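Local coordinates for putative acid phosphatase WZB (Escherichia coli, PDB 2WMY), which probably catalyses the hydrolysis of phosphotyrosine in proteins to tyrosine and free phosphate, as a low molecular weight protein tyrosine phosphatase, at residues G42-D48 and R70-F74; P23-L28 and L64-H69; V87-S91 and S116-P120. The protein carries 1 engineered substitution. All blocks are in the same frame, centred on the assembly; numbering follows the deposited sequence.

Interaction 1 of 3, residues G42-D48 and R70-F74; sequences GVGALVD and RGTKF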
loop_
_atom_site.group_PDB
_atom_site.type_symbol
_atom_site.label_atom_id
_atom_site.label_comp_id
_atom_site.label_asym_id
_atom_site.label_seq_id
_atom_site.Cartn_x
_atom_site.Cartn_y
_atom_site.Cartn_z
ATOM N N GLY A 42 6.383 5.495 0.461
ATOM C CA GLY A 42 7.213 4.561 1.192
ATOM C C GLY A 42 8.113 5.214 2.212
ATOM O O GLY A 42 8.709 6.265 1.957
ATOM N N VAL A 43 8.217 4.591 3.380
ATOM C CA VAL A 43 9.053 5.145 4.436
ATOM C C VAL A 43 10.542 5.022 4.089
ATOM O O VAL A 43 11.373 5.686 4.697
ATOM C CB VAL A 43 8.757 4.511 5.805
ATOM C CG1 VAL A 43 7.331 4.841 6.246
ATOM C CG2 VAL A 43 8.976 3.007 5.747
ATOM N N GLY A 44 10.869 4.177 3.111
ATOM C CA GLY A 44 12.231 4.062 2.603
ATOM C C GLY A 44 12.234 4.071 1.085
ATOM O O GLY A 44 12.859 3.237 0.436
ATOM N N ALA A 45 11.531 5.036 0.514
ATOM C CA ALA A 45 11.155 4.956 -0.890
ATOM C C ALA A 45 12.334 5.078 -1.839
ATOM O O ALA A 45 13.302 5.784 -1.564
ATOM C CB ALA A 45 10.098 6.007 -1.221
ATOM N N LEU A 46 12.239 4.370 -2.955
ATOM C CA LEU A 46 13.167 4.559 -4.063
ATOM C C LEU A 46 12.552 5.608 -4.992
ATOM O O LEU A 46 11.807 5.281 -5.915
ATOM C CB LEU A 46 13.429 3.233 -4.793
ATOM C CG LEU A 46 14.092 2.115 -3.965
ATOM C CD1 LEU A 46 14.343 0.890 -4.829
ATOM C CD2 LEU A 46 15.394 2.589 -3.334
ATOM N N VAL A 47 12.867 6.869 -4.719
ATOM C CA VAL A 47 12.169 7.998 -5.327
ATOM C C VAL A 47 12.386 8.085 -6.831
ATOM O O VAL A 47 13.527 8.051 -7.310
ATOM C CB VAL A 47 12.549 9.333 -4.641
ATOM C CG1 VAL A 47 11.749 10.508 -5.233
ATOM C CG2 VAL A 47 12.308 9.227 -3.147
ATOM N N ASP A 48 11.271 8.182 -7.557
ATOM C CA ASP A 48 11.263 8.282 -9.017
ATOM C C ASP A 48 11.505 6.953 -9.736
ATOM O O ASP A 48 11.524 6.898 -10.966
ATOM C CB ASP A 48 12.238 9.359 -9.498
ATOM C CG ASP A 48 11.825 10.739 -9.043
ATOM O OD1 ASP A 48 10.604 10.979 -8.958
ATOM O OD2 ASP A 48 12.709 11.580 -8.770
ATOM N N ARG A 70 5.307 5.851 -9.801
ATOM C CA ARG A 70 6.539 6.565 -9.505
ATOM C C ARG A 70 6.830 6.473 -8.010
ATOM O O ARG A 70 6.013 6.891 -7.193
ATOM C CB ARG A 70 6.381 8.026 -9.927
ATOM C CG ARG A 70 7.433 8.966 -9.392
ATOM C CD ARG A 70 7.109 10.402 -9.771
ATOM N NE ARG A 70 6.914 10.545 -11.208
ATOM C CZ ARG A 70 7.895 10.758 -12.079
ATOM N NH1 ARG A 70 7.623 10.869 -13.378
ATOM N NH2 ARG A 70 9.150 10.860 -11.655
ATOM N N GLY A 71 7.985 5.925 -7.646
ATOM C CA GLY A 71 8.338 5.795 -6.241
ATOM C C GLY A 71 8.291 7.142 -5.532
ATOM O O GLY A 71 8.861 8.114 -6.017
ATOM N N THR A 72 7.615 7.193 -4.389
ATOM C CA THR A 72 7.381 8.444 -3.669
ATOM C C THR A 72 7.696 8.301 -2.187
ATOM O O THR A 72 7.322 7.313 -1.553
ATOM C CB THR A 72 5.917 8.894 -3.806
ATOM O OG1 THR A 72 5.593 9.066 -5.191
ATOM C CG2 THR A 72 5.661 10.197 -3.047
ATOM N N LYS A 73 8.386 9.295 -1.641
ATOM C CA LYS A 73 8.801 9.272 -0.243
ATOM C C LYS A 73 7.656 9.686 0.664
ATOM O O LYS A 73 7.007 10.699 0.414
ATOM C CB LYS A 73 9.985 10.221 -0.031
ATOM C CG LYS A 73 10.461 10.334 1.406
ATOM C CD LYS A 73 11.035 9.018 1.896
ATOM C CE LYS A 73 11.695 9.175 3.263
ATOM N NZ LYS A 73 12.935 10.001 3.205
ATOM N N PHE A 74 7.408 8.903 1.714
ATOM C CA PHE A 74 6.421 9.282 2.722
ATOM C C PHE A 74 6.931 10.398 3.636
ATOM O O PHE A 74 8.064 10.347 4.123
ATOM C CB PHE A 74 6.012 8.088 3.585
ATOM C CG PHE A 74 5.099 8.462 4.723
ATOM C CD1 PHE A 74 3.734 8.549 4.530
ATOM C CD2 PHE A 74 5.610 8.758 5.978
ATOM C CE1 PHE A 74 2.885 8.904 5.581
ATOM C CE2 PHE A 74 4.770 9.116 7.023
ATOM C CZ PHE A 74 3.403 9.182 6.824
#
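D48, K73 and G71 lose the most surface where the loop leaving strand 37-42 meets residues 70-74. D48 is held twice: its N donates to G71 O (2.9 Å), and its OD1 forms a salt bridge with R70 NH2 (3.1 Å) at the guanidinium edge. G71 lies so close to the backbone of residues 46-48 that an ideal CB would clash with L46 O; its CA instead makes a CA-H...O contact to L46 O (3.5 Å). K73 lays its aliphatic chain along the loop, with CD 3.6 Å from G42 O and CB 4.0 Å from V47 CG2. G42 bridges to the backbone around K73, its N donating to T72 O (2.9 Å) and its O accepting from F74 N (3.0 Å). Backbone bonds from V43, G44 and L46 to C15, T16 and G17 join this pair to the phosphate-binding loop of the phosphatase fold. Because mostly main-chain atoms carry the polar contacts, the pairing depends largely on backbone path, with the single ion pair at its exposed end.

Interaction 2 of 3, residues P23-L28 and L64-H69; sequences PIGERL and LCLKGH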
loop_
_atom_site.group_PDB
_atom_site.type_symbol
_atom_site.label_atom_id
_atom_site.label_comp_id
_atom_site.label_asym_id
_atom_site.label_seq_id
_atom_site.Cartn_x
_atom_site.Cartn_y
_atom_site.Cartn_z
ATOM N N PRO A 23 2.232 0.094 -4.383
ATOM C CA PRO A 23 1.697 0.351 -5.727
ATOM C C PRO A 23 0.605 -0.656 -6.079
ATOM O O PRO A 23 -0.351 -0.334 -6.777
ATOM C CB PRO A 23 2.907 0.152 -6.648
ATOM C CG PRO A 23 4.100 0.129 -5.764
ATOM C CD PRO A 23 3.648 -0.311 -4.409
ATOM N N ILE A 24 0.765 -1.882 -5.604
ATOM C CA ILE A 24 -0.224 -2.919 -5.854
ATOM C C ILE A 24 -1.487 -2.683 -5.018
ATOM O O ILE A 24 -2.600 -2.767 -5.523
ATOM C CB ILE A 24 0.372 -4.311 -5.598
ATOM C CG1 ILE A 24 1.358 -4.654 -6.721
ATOM C CG2 ILE A 24 -0.729 -5.350 -5.494
ATOM C CD1 ILE A 24 2.121 -5.961 -6.499
ATOM N N GLY A 25 -1.301 -2.353 -3.744
ATOM C CA GLY A 25 -2.416 -2.028 -2.869
ATOM C C GLY A 25 -3.192 -0.827 -3.376
ATOM O O GLY A 25 -4.420 -0.825 -3.366
ATOM N N GLU A 26 -2.470 0.194 -3.832
ATOM C CA GLU A 26 -3.092 1.395 -4.385
ATOM C C GLU A 26 -4.009 1.063 -5.551
ATOM O O GLU A 26 -5.160 1.500 -5.586
ATOM C CB GLU A 26 -2.022 2.386 -4.835
ATOM C CG GLU A 26 -2.488 3.453 -5.804
ATOM C CD GLU A 26 -1.311 4.207 -6.434
ATOM O OE1 GLU A 26 -0.543 4.858 -5.688
ATOM O OE2 GLU A 26 -1.149 4.140 -7.672
ATOM N N ARG A 27 -3.494 0.289 -6.504
ATOM C CA ARG A 27 -4.229 0.014 -7.736
ATOM C C ARG A 27 -5.420 -0.915 -7.488
ATOM O O ARG A 27 -6.470 -0.774 -8.118
ATOM C CB ARG A 27 -3.297 -0.559 -8.819
ATOM C CG ARG A 27 -2.156 0.373 -9.224
ATOM C CD ARG A 27 -2.666 1.658 -9.862
ATOM N NE ARG A 27 -1.616 2.671 -9.944
ATOM C CZ ARG A 27 -0.979 3.007 -11.066
ATOM N NH1 ARG A 27 -1.293 2.422 -12.214
ATOM N NH2 ARG A 27 -0.026 3.932 -11.039
ATOM N N LEU A 28 -5.251 -1.864 -6.571
ATOM C CA LEU A 28 -6.356 -2.732 -6.182
ATOM C C LEU A 28 -7.496 -1.895 -5.592
ATOM O O LEU A 28 -8.660 -2.041 -5.985
ATOM C CB LEU A 28 -5.882 -3.805 -5.189
ATOM C CG LEU A 28 -4.990 -4.922 -5.759
ATOM C CD1 LEU A 28 -4.346 -5.744 -4.641
ATOM C CD2 LEU A 28 -5.779 -5.824 -6.713
ATOM N N LEU A 64 -3.855 -6.821 -13.415
ATOM C CA LEU A 64 -3.746 -5.532 -12.739
ATOM C C LEU A 64 -2.635 -4.680 -13.349
ATOM O O LEU A 64 -1.529 -5.166 -13.576
ATOM C CB LEU A 64 -3.501 -5.725 -11.239
ATOM C CG LEU A 64 -3.452 -4.416 -10.445
ATOM C CD1 LEU A 64 -4.814 -3.679 -10.482
ATOM C CD2 LEU A 64 -2.978 -4.650 -9.013
ATOM N N CYS A 65 -2.928 -3.405 -13.594
ATOM C CA CYS A 65 -1.969 -2.504 -14.239
ATOM C C CYS A 65 -1.281 -1.561 -13.250
ATOM O O CYS A 65 -1.940 -0.813 -12.521
ATOM C CB CYS A 65 -2.648 -1.698 -15.355
ATOM S SG CYS A 65 -1.572 -0.468 -16.190
ATOM N N LEU A 66 0.049 -1.603 -13.243
ATOM C CA LEU A 66 0.866 -0.748 -12.383
ATOM C C LEU A 66 1.493 0.409 -13.154
ATOM O O LEU A 66 2.322 1.151 -12.627
ATOM C CB LEU A 66 1.968 -1.574 -11.721
ATOM C CG LEU A 66 1.738 -2.063 -10.289
ATOM C CD1 LEU A 66 0.309 -2.527 -10.062
ATOM C CD2 LEU A 66 2.745 -3.152 -9.932
ATOM N N LYS A 67 1.092 0.578 -14.403
ATOM C CA LYS A 67 1.786 1.519 -15.267
ATOM C C LYS A 67 1.603 2.967 -14.830
ATOM O O LYS A 67 0.544 3.355 -14.344
ATOM C CB LYS A 67 1.394 1.307 -16.731
ATOM C CG LYS A 67 1.957 0.017 -17.315
ATOM C CD LYS A 67 1.434 -0.253 -18.718
ATOM C CE LYS A 67 2.202 -1.386 -19.370
ATOM N NZ LYS A 67 2.129 -1.321 -20.855
ATOM N N GLY A 68 2.660 3.755 -14.989
ATOM C CA GLY A 68 2.630 5.151 -14.608
ATOM C C GLY A 68 3.102 5.392 -13.191
ATOM O O GLY A 68 3.173 6.535 -12.744
ATOM N N HIS A 69 3.435 4.319 -12.478
ATOM C CA HIS A 69 3.805 4.456 -11.079
ATOM C C HIS A 69 5.156 5.129 -10.905
ATOM O O HIS A 69 6.046 4.976 -11.732
ATOM C CB HIS A 69 3.830 3.107 -10.370
ATOM C CG HIS A 69 4.353 3.193 -8.974
ATOM N ND1 HIS A 69 3.590 3.658 -7.927
ATOM C CD2 HIS A 69 5.573 2.911 -8.457
ATOM C CE1 HIS A 69 4.312 3.644 -6.821
ATOM N NE2 HIS A 69 5.518 3.193 -7.116
HETATM O O HOH W 1 1.008 5.177 -8.701
#
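Helix 21-32, which follows the phosphate-binding loop of the low molecular weight phosphatase fold, packs here against the loop 64-69. R27 is the residue most covered, and every nitrogen of its guanidinium finds an acceptor. R27 NE pairs with E26 OE2 in a salt bridge (2.7 Å); R27 NH1 donates to K67 O (3.0 Å) and weakly to C65 O (3.3 Å); R27 NH2 gives a weak bond to K67 O (3.4 Å) and a better one to water 1 (2.8 Å). The same water donates to E26 OE2 (2.6 Å) and lies 3.1 Å from H69 ND1, while E26 OE1 bonds to S40 OG and H69 NE2 to N18 O. Both carboxylate oxygens and both ring nitrogens thus have polar partners. K67 O is presented by a type II turn from L66 to H69, with G68 at the position of positive phi, while C65 O precedes the turn; K67 N donates to C65 SG (3.4 Å). Beside this polar network L64 and L66 fill the apolar side: L64 CD2 meets L28 CD2 at 3.8 Å and L66 CD2 meets I24 CG1 at 3.8 Å. Nearer the start of the helix, P23 makes a CH-pi contact, its CB 3.8 Å from the centroid of the H69 ring and 13° off the ring normal.

Interaction 3 of 3, residues V87-S91 and S116-P120; sequences VMEYS and SKEIP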
loop_
_atom_site.group_PDB
_atom_site.type_symbol
_atom_site.label_atom_id
_atom_site.label_comp_id
_atom_site.label_asym_id
_atom_site.label_seq_id
_atom_site.Cartn_x
_atom_site.Cartn_y
_atom_site.Cartn_z
ATOM N N VAL A 87 -0.769 0.943 6.250
ATOM C CA VAL A 87 0.626 0.518 6.188
ATOM C C VAL A 87 0.746 -1.000 6.189
ATOM O O VAL A 87 -0.133 -1.699 6.682
ATOM C CB VAL A 87 1.486 1.110 7.317
ATOM C CG1 VAL A 87 1.318 2.618 7.390
ATOM C CG2 VAL A 87 1.144 0.463 8.649
ATOM N N MET A 88 1.845 -1.497 5.628
ATOM C CA MET A 88 1.986 -2.920 5.370
ATOM C C MET A 88 2.403 -3.684 6.621
ATOM O O MET A 88 1.904 -4.774 6.884
ATOM C CB MET A 88 2.980 -3.148 4.226
ATOM C CG MET A 88 2.542 -2.536 2.897
ATOM S SD MET A 88 0.990 -3.268 2.336
ATOM C CE MET A 88 0.434 -2.050 1.138
ATOM N N GLU A 89 3.298 -3.091 7.402
ATOM C CA GLU A 89 3.918 -3.805 8.509
ATOM C C GLU A 89 3.726 -3.144 9.869
ATOM O O GLU A 89 3.609 -1.923 9.971
ATOM C CB GLU A 89 5.414 -3.977 8.242
ATOM C CG GLU A 89 5.736 -4.686 6.944
ATOM C CD GLU A 89 7.222 -4.875 6.755
ATOM O OE1 GLU A 89 7.898 -5.141 7.766
ATOM O OE2 GLU A 89 7.712 -4.764 5.604
ATOM N N TYR A 90 3.705 -3.969 10.913
ATOM C CA TYR A 90 3.705 -3.471 12.275
ATOM C C TYR A 90 4.829 -2.460 12.455
ATOM O O TYR A 90 4.613 -1.371 12.982
ATOM C CB TYR A 90 3.845 -4.622 13.271
ATOM C CG TYR A 90 2.576 -5.421 13.456
ATOM C CD1 TYR A 90 1.499 -4.901 14.165
ATOM C CD2 TYR A 90 2.451 -6.697 12.921
ATOM C CE1 TYR A 90 0.331 -5.631 14.332
ATOM C CE2 TYR A 90 1.289 -7.435 13.084
ATOM C CZ TYR A 90 0.235 -6.899 13.789
ATOM O OH TYR A 90 -0.914 -7.634 13.946
ATOM N N SER A 91 6.026 -2.809 11.994
ATOM C CA SER A 91 7.169 -1.907 12.116
ATOM C C SER A 91 6.893 -0.532 11.493
ATOM O O SER A 91 7.441 0.476 11.929
ATOM C CB SER A 91 8.419 -2.533 11.495
ATOM O OG SER A 91 8.182 -2.880 10.141
ATOM N N SER A 116 -4.150 -13.026 9.849
ATOM C CA SER A 116 -2.821 -12.472 10.048
ATOM C C SER A 116 -2.771 -11.135 9.315
ATOM O O SER A 116 -3.153 -11.052 8.152
ATOM C CB SER A 116 -1.750 -13.424 9.528
ATOM O OG SER A 116 -0.458 -12.913 9.798
ATOM N N LYS A 117 -2.311 -10.091 9.995
ATOM C CA LYS A 117 -2.513 -8.729 9.504
ATOM C C LYS A 117 -1.344 -8.141 8.719
ATOM O O LYS A 117 -1.513 -7.185 7.977
ATOM C CB LYS A 117 -2.873 -7.790 10.660
ATOM C CG LYS A 117 -4.023 -8.280 11.512
ATOM C CD LYS A 117 -4.593 -7.177 12.381
ATOM C CE LYS A 117 -5.567 -7.754 13.401
ATOM N NZ LYS A 117 -6.311 -8.935 12.852
ATOM N N GLU A 118 -0.157 -8.698 8.887
ATOM C CA GLU A 118 1.011 -8.100 8.262
ATOM C C GLU A 118 1.205 -8.576 6.822
ATOM O O GLU A 118 1.104 -9.770 6.528
ATOM C CB GLU A 118 2.258 -8.372 9.105
ATOM C CG GLU A 118 3.521 -7.757 8.554
ATOM C CD GLU A 118 4.529 -7.451 9.636
ATOM O OE1 GLU A 118 5.640 -8.018 9.586
ATOM O OE2 GLU A 118 4.209 -6.645 10.534
ATOM N N ILE A 119 1.462 -7.632 5.920
ATOM C CA ILE A 119 1.830 -7.979 4.550
ATOM C C ILE A 119 3.356 -8.039 4.456
ATOM O O ILE A 119 4.017 -7.005 4.507
ATOM C CB ILE A 119 1.304 -6.936 3.544
ATOM C CG1 ILE A 119 -0.147 -6.555 3.864
ATOM C CG2 ILE A 119 1.460 -7.441 2.112
ATOM C CD1 ILE A 119 -1.164 -7.637 3.556
ATOM N N PRO A 120 3.922 -9.252 4.315
ATOM C CA PRO A 120 5.378 -9.424 4.335
ATOM C C PRO A 120 6.025 -8.727 3.147
ATOM O O PRO A 120 5.342 -8.435 2.168
ATOM C CB PRO A 120 5.564 -10.948 4.215
ATOM C CG PRO A 120 4.222 -11.534 4.523
ATOM C CD PRO A 120 3.225 -10.522 4.068
HETATM O O HOH W 2 -1.084 -5.059 6.932
HETATM O O HOH W 3 6.981 -5.156 10.754
#
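E118 owes its role to an extended side chain: chi1 and chi2 are both t, which carries the carboxylate across to the start of helix 90-99, where OE2 accepts a hydrogen bond from Y90 N (2.7 Å). Y90 takes the m rotamer, so the edge of its ring runs beside this carboxylate, with CD2 3.0 Å from E118 OE2, and its OH reaches K117 CB at 3.8 Å. K117 starts toward the other segment, but its chain turns away and NZ makes weak bonds to L114 O and H112 O. The backbones meet at M88 O, which accepts from I119 N (3.0 Å) and from water 2 (3.0 Å); that water also donates to K117 O (2.4 Å). Residues 87-91 leave the end of strand 84-87 in the parallel sheet, and residues 116-120 lead straight into D121, the predicted proton donor of this phosphatase family. M88, with chi1 and chi2 both m, sets SD 3.8 Å from I119 CG1, and both side chains rest on L137 of helix 127-147. E89, also m at chi1, directs OE2 into a salt bridge with R21, a predicted active-site residue that bonds to I119 O as well. E89 OE1 lies 4.1 Å from the like-charged E118 OE1, and water 3 donates to E89 OE1 (3.1 Å) and to E118 OE2 (3.2 Å).

All three contacts approach the predicted active site from different parts of the chain. The side chains of P23 in interaction 2 and M88 in interaction 3 each come to about 4 Å from that of C15, the predicted nucleophile, while G42 in interaction 1 lies about 5 Å from the C15 side chain; a bound sulfate lies about 5 Å from the P23 side chain. Interactions 1 and 2 have centres 14 Å apart and adjoin at H69 and R70, both also bonding to N18. Interaction 3 follows both in the chain, its nearest atoms about 7 Å from interaction 1 and about 5 Å from interaction 2, whose centre lies 19 Å away across the chain's centre.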